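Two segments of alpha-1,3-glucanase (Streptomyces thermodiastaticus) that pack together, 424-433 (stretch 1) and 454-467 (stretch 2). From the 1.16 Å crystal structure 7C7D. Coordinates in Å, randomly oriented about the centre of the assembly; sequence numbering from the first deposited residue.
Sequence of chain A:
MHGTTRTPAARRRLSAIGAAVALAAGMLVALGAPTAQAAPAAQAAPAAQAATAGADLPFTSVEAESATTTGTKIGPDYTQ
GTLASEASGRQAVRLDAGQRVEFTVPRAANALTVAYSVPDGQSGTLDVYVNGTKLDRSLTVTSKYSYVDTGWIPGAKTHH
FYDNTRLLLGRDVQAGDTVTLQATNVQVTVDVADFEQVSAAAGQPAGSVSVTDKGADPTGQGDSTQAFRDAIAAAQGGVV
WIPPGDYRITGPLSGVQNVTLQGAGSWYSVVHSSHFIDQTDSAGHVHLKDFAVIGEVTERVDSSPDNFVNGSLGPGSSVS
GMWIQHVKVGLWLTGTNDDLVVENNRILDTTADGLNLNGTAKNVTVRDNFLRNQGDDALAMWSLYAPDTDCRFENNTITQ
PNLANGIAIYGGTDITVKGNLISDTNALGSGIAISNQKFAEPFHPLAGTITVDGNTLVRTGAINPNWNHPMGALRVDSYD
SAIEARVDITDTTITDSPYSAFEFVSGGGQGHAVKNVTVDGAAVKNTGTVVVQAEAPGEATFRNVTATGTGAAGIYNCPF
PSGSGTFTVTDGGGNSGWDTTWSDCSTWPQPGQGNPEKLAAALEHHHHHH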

ATOM      1  N   ASP A 424       2.771   7.438   6.473  1.00 10.22           N
ATOM      2  CA  ASP A 424       2.876   8.537   5.511  1.00 10.52           C
ATOM      3  C   ASP A 424       1.749   8.506   4.473  1.00 10.97           C
ATOM      4  O   ASP A 424       1.963   8.212   3.294  1.00 12.74           O
ATOM      5  N   THR A 425       0.546   8.844   4.926  1.00 11.73           N
ATOM      6  CA  THR A 425      -0.583   8.988   4.017  1.00 12.38           C
ATOM      7  C   THR A 425      -0.857  10.459   3.707  1.00 12.35           C
ATOM      8  O   THR A 425      -0.308  11.378   4.318  1.00 13.37           O
ATOM      9  N   ASN A 426      -1.750  10.672   2.743  1.00 12.62           N
ATOM     10  CA  ASN A 426      -1.901  11.992   2.152  1.00 13.37           C
ATOM     11  C   ASN A 426      -3.360  12.404   2.041  1.00 13.03           C
ATOM     12  O   ASN A 426      -4.241  11.749   2.605  1.00 13.95           O
ATOM     13  N   ALA A 427      -3.613  13.494   1.323  1.00 13.84           N
ATOM     14  CA  ALA A 427      -4.953  14.046   1.255  1.00 14.94           C
ATOM     15  C   ALA A 427      -5.926  13.013   0.710  1.00 15.13           C
ATOM     16  O   ALA A 427      -5.591  12.192  -0.151  1.00 15.16           O
ATOM     17  N   LEU A 428      -7.138  13.065   1.233  1.00 14.54           N
ATOM     18  CA  LEU A 428      -8.322  12.304   0.841  1.00 14.50           C
ATOM     19  C   LEU A 428      -8.464  11.018   1.638  1.00 15.68           C
ATOM     20  O   LEU A 428      -9.446  10.298   1.432  1.00 17.21           O
ATOM     21  N   GLY A 429      -7.546  10.719   2.559  1.00 15.65           N
ATOM     22  CA  GLY A 429      -7.666   9.508   3.347  1.00 16.21           C
ATOM     23  C   GLY A 429      -7.075   9.558   4.738  1.00 13.65           C
ATOM     24  O   GLY A 429      -6.667  10.612   5.227  1.00 14.66           O
ATOM     25  N   SER A 430      -7.052   8.382   5.360  1.00 11.42           N
ATOM     26  CA  SER A 430      -6.591   8.098   6.709  1.00 11.08           C
ATOM     27  C   SER A 430      -5.596   6.944   6.624  1.00 10.80           C
ATOM     28  O   SER A 430      -5.464   6.285   5.588  1.00 11.24           O
ATOM     29  N   GLY A 431      -4.901   6.668   7.728  1.00 10.26           N
ATOM     30  CA  GLY A 431      -4.133   5.432   7.788  1.00 10.71           C
ATOM     31  C   GLY A 431      -5.019   4.213   7.603  1.00  9.51           C
ATOM     32  O   GLY A 431      -4.760   3.361   6.749  1.00 10.41           O
ATOM     33  N   ILE A 432      -6.080   4.117   8.409  1.00  9.66           N
ATOM     34  CA  ILE A 432      -7.112   3.096   8.281  1.00 10.16           C
ATOM     35  C   ILE A 432      -8.468   3.787   8.252  1.00  9.79           C
ATOM     36  O   ILE A 432      -8.750   4.652   9.090  1.00 10.76           O
ATOM     37  N   ALA A 433      -9.318   3.392   7.302  1.00  9.68           N
ATOM     38  CA  ALA A 433     -10.702   3.837   7.247  1.00  9.79           C
ATOM     39  C   ALA A 433     -11.628   2.630   7.319  1.00 10.05           C
ATOM     40  O   ALA A 433     -11.480   1.681   6.541  1.00 10.35           O
ATOM     41  N   GLY A 454      -3.938  -4.190  16.788  1.00 10.77           N
ATOM     42  CA  GLY A 454      -2.493  -4.287  16.685  1.00 10.88           C
ATOM     43  C   GLY A 454      -1.846  -3.503  15.565  1.00 10.42           C
ATOM     44  O   GLY A 454      -0.712  -3.805  15.194  1.00 12.26           O
ATOM     45  N   ASN A 455      -2.533  -2.520  15.004  1.00 10.06           N
ATOM     46  CA  ASN A 455      -1.961  -1.752  13.907  1.00 10.16           C
ATOM     47  C   ASN A 455      -1.140  -0.577  14.436  1.00 10.34           C
ATOM     48  O   ASN A 455      -1.398  -0.046  15.519  1.00 10.81           O
ATOM     49  N   THR A 456      -0.140  -0.176  13.653  1.00 10.26           N
ATOM     50  CA  THR A 456       0.705   0.975  13.948  1.00 10.03           C
ATOM     51  C   THR A 456       0.606   1.955  12.791  1.00  9.71           C
ATOM     52  O   THR A 456       0.826   1.574  11.634  1.00 10.74           O
ATOM     53  N   LEU A 457       0.272   3.203  13.111  1.00  9.57           N
ATOM     54  CA  LEU A 457      -0.035   4.245  12.131  1.00  9.54           C
ATOM     55  C   LEU A 457       0.899   5.417  12.388  1.00 10.07           C
ATOM     56  O   LEU A 457       0.819   6.051  13.450  1.00 10.58           O
ATOM     57  N   VAL A 458       1.785   5.699  11.432  1.00  9.98           N
ATOM     58  CA  VAL A 458       2.879   6.652  11.615  1.00 10.22           C
ATOM     59  C   VAL A 458       2.733   7.769  10.584  1.00  9.98           C
ATOM     60  O   VAL A 458       2.746   7.509   9.373  1.00 10.51           O
ATOM     61  N   ARG A 459       2.592   9.007  11.054  1.00 10.11           N
ATOM     62  CA  ARG A 459       2.463  10.165  10.165  1.00 10.38           C
ATOM     63  C   ARG A 459       1.314   9.978   9.170  1.00 10.43           C
ATOM     64  O   ARG A 459       1.459  10.215   7.966  1.00 11.27           O
ATOM     65  N   THR A 460       0.161   9.549   9.685  1.00 10.18           N
ATOM     66  CA  THR A 460      -1.041   9.358   8.887  1.00 10.60           C
ATOM     67  C   THR A 460      -2.120  10.359   9.281  1.00 10.75           C
ATOM     68  O   THR A 460      -2.148  10.870  10.407  1.00 11.43           O
ATOM     69  N   GLY A 461      -3.031  10.600   8.343  1.00 13.48           N
ATOM     70  CA  GLY A 461      -3.983  11.689   8.392  1.00 13.57           C
ATOM     71  C   GLY A 461      -3.515  12.870   7.554  1.00 14.24           C
ATOM     72  O   GLY A 461      -2.330  13.027   7.249  1.00 15.85           O
ATOM     73  N   ALA A 462      -4.467  13.718   7.167  1.00 14.70           N
ATOM     74  CA  ALA A 462      -4.158  14.780   6.212  1.00 15.65           C
ATOM     75  C   ALA A 462      -5.344  15.724   6.083  1.00 16.24           C
ATOM     76  O   ALA A 462      -6.493  15.338   6.309  1.00 17.41           O
ATOM     77  N   ILE A 463      -5.051  16.962   5.677  1.00 18.12           N
ATOM     78  CA  ILE A 463      -6.109  17.904   5.325  1.00 20.47           C
ATOM     79  C   ILE A 463      -6.806  17.426   4.064  1.00 21.62           C
ATOM     80  O   ILE A 463      -6.156  17.150   3.047  1.00 23.55           O
ATOM     81  N   ASN A 464      -8.132  17.334   4.115  1.00 23.49           N
ATOM     82  CA  ASN A 464      -8.902  17.131   2.897  1.00 27.44           C
ATOM     83  C   ASN A 464      -9.148  18.487   2.251  1.00 29.41           C
ATOM     84  O   ASN A 464      -9.808  19.339   2.857  1.00 29.41           O
ATOM     85  N   PRO A 465      -8.652  18.727   1.035  1.00 31.37           N
ATOM     86  CA  PRO A 465      -8.834  20.045   0.409  1.00 33.78           C
ATOM     87  C   PRO A 465     -10.273  20.362   0.072  1.00 37.19           C
ATOM     88  O   PRO A 465     -10.585  21.530  -0.196  1.00 37.47           O
ATOM     89  N   ASN A 466     -11.158  19.369   0.069  1.00 40.43           N
ATOM     90  CA  ASN A 466     -12.550  19.651  -0.239  1.00 45.05           C
ATOM     91  C   ASN A 466     -13.262  20.356   0.923  1.00 51.25           C
ATOM     92  O   ASN A 466     -14.133  21.194   0.659  1.00 52.32           O
ATOM     93  N   TRP A 467     -12.911  20.035   2.205  1.00 55.52           N
ATOM     94  CA  TRP A 467     -13.365  20.764   3.419  1.00 59.31           C
ATOM     95  C   TRP A 467     -12.450  21.819   3.918  1.00 57.79           C
ATOM     96  O   TRP A 467     -12.904  22.698   4.665  1.00 57.98           O
TER

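The apolar contacts fall into two patches, one at each end of the interface. In the first, Ala427 lies beside Ala462, their CA atoms 5.1 Å apart. The CA-to-CB bond of Ala462 points toward stretch 1, and its methyl CB sits 3.3 Å from Asn426 O and 3.6 Å from Ala427 N, so it packs on backbone rather than on a side chain. Ala427 directs its own CB sideways, to 3.5 Å from Ile463 O and 3.9 Å from Pro465 CD. Leu428 starts with its CA-to-CB bond pointing away, but the m, t rotamer (chi1 -54°, chi2 179°) brings its end back: Leu428 CD2 lies 4.0 Å from Pro465 CD, and the same methyl is 3.7 Å from both Asn464 ND2 and Asn466 ND2. This leucine follows Ala427 within a type II turn from Asn426 to Gly429. On the facing side, Asn464 OD1 accepts a 2.7 Å hydrogen bond from Asn466 N, tying the Asn464 side chain to the backbone of Asn466 while Asn464 ND2 meets Leu428 CD2.

The second patch is built on Ile432, which points toward stretch 2 in an m, t rotamer (-67°, 170°). Ile432 CD1 reaches 3.9 Å from Leu457 CD2 and 3.7 Å from Asn455 CG. Both partners point toward stretch 1 with chi1 in the m well, and the amide of Asn455 is hydrogen-bonded elsewhere in the structure. Close approach continues at Gly431, whose CA is 3.8 Å from Thr460 CB. An ideal CB on Gly431 would point toward stretch 2 and lie 2.9 Å from Thr460 OG1, a clash, and 3.4 Å from Leu457 CD2, so the missing side chain is what leaves room here.

Between these patches the character turns polar. Thr425 and Thr460 both point sideways with chi1 in the p well (62° and 70°), and Thr425 OG1 touches Thr460 CB at 3.4 Å. Thr425 OG1 donates to water 1 across 2.6 Å. The water in turn donates to Asn426 O at 2.9 Å and Gly429 O at 2.7 Å, and accepts a weak bond from Gly461 N at 3.2 Å; it thus bridges the stretches through two donors and two acceptors.

The polar edge is formed by Asp424 and Arg459. Arg459 points toward stretch 1, whereas the CA-to-CB bond of Asp424 points away; chi1 of -70° (m) nevertheless brings the carboxylate nearer. Arg459, with chi1 to chi3 in m, t, m, presents its guanidinium edge. Arg459 NE donates to Asp424 OD1 at 2.8 Å (159°) and Arg459 NH2 to Asp424 OD2 at 3.0 Å (172°), a two-pronged salt bridge with OD1 near the guanidinium plane. The backbone reinforces it: Asp424 N donates to Val458 O at 2.9 Å (157°), and Thr425 N makes a weak bond to Arg459 O at 3.5 Å (142°).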

ATOM      1  CB  ASP A 424       4.244   8.528   4.819  1.00 11.12           C
ATOM      2  CG  ASP A 424       5.367   8.906   5.752  1.00 11.10           C
ATOM      3  OD1 ASP A 424       5.238   9.938   6.435  1.00 11.14           O
ATOM      4  OD2 ASP A 424       6.376   8.166   5.806  1.00 11.38           O
ATOM      5  CB  THR A 425      -1.837   8.282   4.560  1.00 14.40           C
ATOM      6  OG1 THR A 425      -2.241   8.882   5.795  1.00 15.00           O
ATOM      7  CG2 THR A 425      -1.563   6.805   4.796  1.00 14.96           C
ATOM      8  CB  ASN A 426      -1.201  12.015   0.797  1.00 13.85           C
ATOM      9  CG  ASN A 426       0.293  11.904   0.948  1.00 13.34           C
ATOM     10  OD1 ASN A 426       0.926  12.824   1.450  1.00 14.83           O
ATOM     11  ND2 ASN A 426       0.863  10.772   0.537  1.00 13.55           N
ATOM     12  CB  ALA A 427      -4.964  15.292   0.370  1.00 16.29           C
ATOM     13  CB  LEU A 428      -8.468  12.028  -0.671  1.00 16.05           C
ATOM     14  CG  LEU A 428      -8.401  13.270  -1.566  1.00 18.23           C
ATOM     15  CD1 LEU A 428      -8.535  12.887  -3.031  1.00 19.84           C
ATOM     16  CD2 LEU A 428      -9.471  14.277  -1.184  1.00 19.88           C
ATOM     17  CB  SER A 430      -7.779   7.654   7.576  1.00 11.50           C
ATOM     18  OG  SER A 430      -8.692   8.718   7.778  1.00 12.43           O
ATOM     19  CB  ILE A 432      -7.070   2.086   9.446  1.00 10.53           C
ATOM     20  CG1 ILE A 432      -5.788   1.256   9.397  1.00 10.64           C
ATOM     21  CG2 ILE A 432      -8.305   1.186   9.432  1.00 12.64           C
ATOM     22  CD1 ILE A 432      -5.542   0.398  10.643  1.00 11.40           C
ATOM     23  CB  ALA A 433     -10.967   4.611   5.956  1.00 10.94           C
ATOM     24  CB  ASN A 455      -3.074  -1.236  12.990  1.00 10.52           C
ATOM     25  CG  ASN A 455      -3.903  -2.362  12.411  1.00  9.86           C
ATOM     26  OD1 ASN A 455      -3.475  -3.033  11.473  1.00 10.81           O
ATOM     27  ND2 ASN A 455      -5.080  -2.600  12.991  1.00 10.82           N
ATOM     28  CB  THR A 456       2.153   0.542  14.171  1.00 12.43           C
ATOM     29  OG1 THR A 456       2.202  -0.273  15.344  1.00 14.71           O
ATOM     30  CG2 THR A 456       3.057   1.747  14.381  1.00 12.38           C
ATOM     31  CB  LEU A 457      -1.485   4.701  12.270  1.00 10.42           C
ATOM     32  CG  LEU A 457      -2.538   3.590  12.300  1.00 10.54           C
ATOM     33  CD1 LEU A 457      -3.932   4.170  12.476  1.00 12.02           C
ATOM     34  CD2 LEU A 457      -2.468   2.742  11.041  1.00 12.27           C
ATOM     35  CB  VAL A 458       4.244   5.964  11.470  1.00 11.09           C
ATOM     36  CG1 VAL A 458       5.369   6.963  11.700  1.00 13.11           C
ATOM     37  CG2 VAL A 458       4.358   4.775  12.431  1.00 12.71           C
ATOM     38  CB  ARG A 459       3.783  10.488   9.450  1.00 11.54           C
ATOM     39  CG  ARG A 459       4.921  10.893  10.401  1.00 11.89           C
ATOM     40  CD  ARG A 459       6.230  11.209   9.648  1.00 12.35           C
ATOM     41  NE  ARG A 459       6.632  10.065   8.834  1.00 12.00           N
ATOM     42  CZ  ARG A 459       7.362   9.045   9.276  1.00 12.44           C
ATOM     43  NH1 ARG A 459       7.845   9.057  10.513  1.00 13.77           N
ATOM     44  NH2 ARG A 459       7.602   8.006   8.491  1.00 13.37           N
ATOM     45  CB  THR A 460      -1.580   7.916   8.966  1.00 10.62           C
ATOM     46  OG1 THR A 460      -2.135   7.641  10.263  1.00 11.16           O
ATOM     47  CG2 THR A 460      -0.493   6.900   8.614  1.00 11.13           C
ATOM     48  CB  ALA A 462      -3.821  14.215   4.828  1.00 16.87           C
ATOM     49  CB  ILE A 463      -5.533  19.312   5.102  1.00 25.21           C
ATOM     50  CG1 ILE A 463      -4.923  19.852   6.386  1.00 28.20           C
ATOM     51  CG2 ILE A 463      -6.608  20.259   4.565  1.00 26.76           C
ATOM     52  CD1 ILE A 463      -5.945  20.310   7.395  1.00 29.72           C
ATOM     53  CB  ASN A 464     -10.239  16.460   3.186  1.00 30.70           C
ATOM     54  CG  ASN A 464     -10.951  16.001   1.911  1.00 32.65           C
ATOM     55  OD1 ASN A 464     -11.107  16.772   0.967  1.00 33.97           O
ATOM     56  ND2 ASN A 464     -11.399  14.753   1.889  1.00 33.14           N
ATOM     57  CB  PRO A 465      -7.989  19.942  -0.864  1.00 33.73           C
ATOM     58  CG  PRO A 465      -8.018  18.487  -1.193  1.00 33.31           C
ATOM     59  CD  PRO A 465      -7.987  17.774   0.132  1.00 31.92           C
ATOM     60  CB  ASN A 466     -13.250  18.375  -0.732  1.00 42.92           C
ATOM     61  CG  ASN A 466     -12.665  17.851  -2.059  1.00 42.58           C
ATOM     62  OD1 ASN A 466     -12.564  18.583  -3.042  1.00 43.21           O
ATOM     63  ND2 ASN A 466     -12.267  16.578  -2.071  1.00 41.70           N
ATOM     64  CB  TRP A 467     -13.562  19.870   4.660  1.00 64.54           C
ATOM     65  CG  TRP A 467     -14.413  18.871   4.353  1.00 69.44           C
ATOM     66  CD1 TRP A 467     -14.437  17.572   4.872  1.00 71.21           C
ATOM     67  CD2 TRP A 467     -15.414  18.937   3.329  1.00 72.12           C
ATOM     68  NE1 TRP A 467     -15.419  16.877   4.218  1.00 72.51           N
ATOM     69  CE2 TRP A 467     -16.016  17.699   3.295  1.00 73.14           C
ATOM     70  CE3 TRP A 467     -15.887  19.941   2.441  1.00 73.40           C
ATOM     71  CZ2 TRP A 467     -16.999  17.433   2.432  1.00 74.12           C
ATOM     72  CZ3 TRP A 467     -16.834  19.653   1.603  1.00 74.22           C
ATOM     73  CH2 TRP A 467     -17.449  18.455   1.646  1.00 74.38           C
TER
HETATM   74  O   HOH W   1      -3.950  10.791   5.280  1.00 15.43           O
HETATM   75  O   HOH W   2      -0.670  14.514   5.725  1.00 25.11           O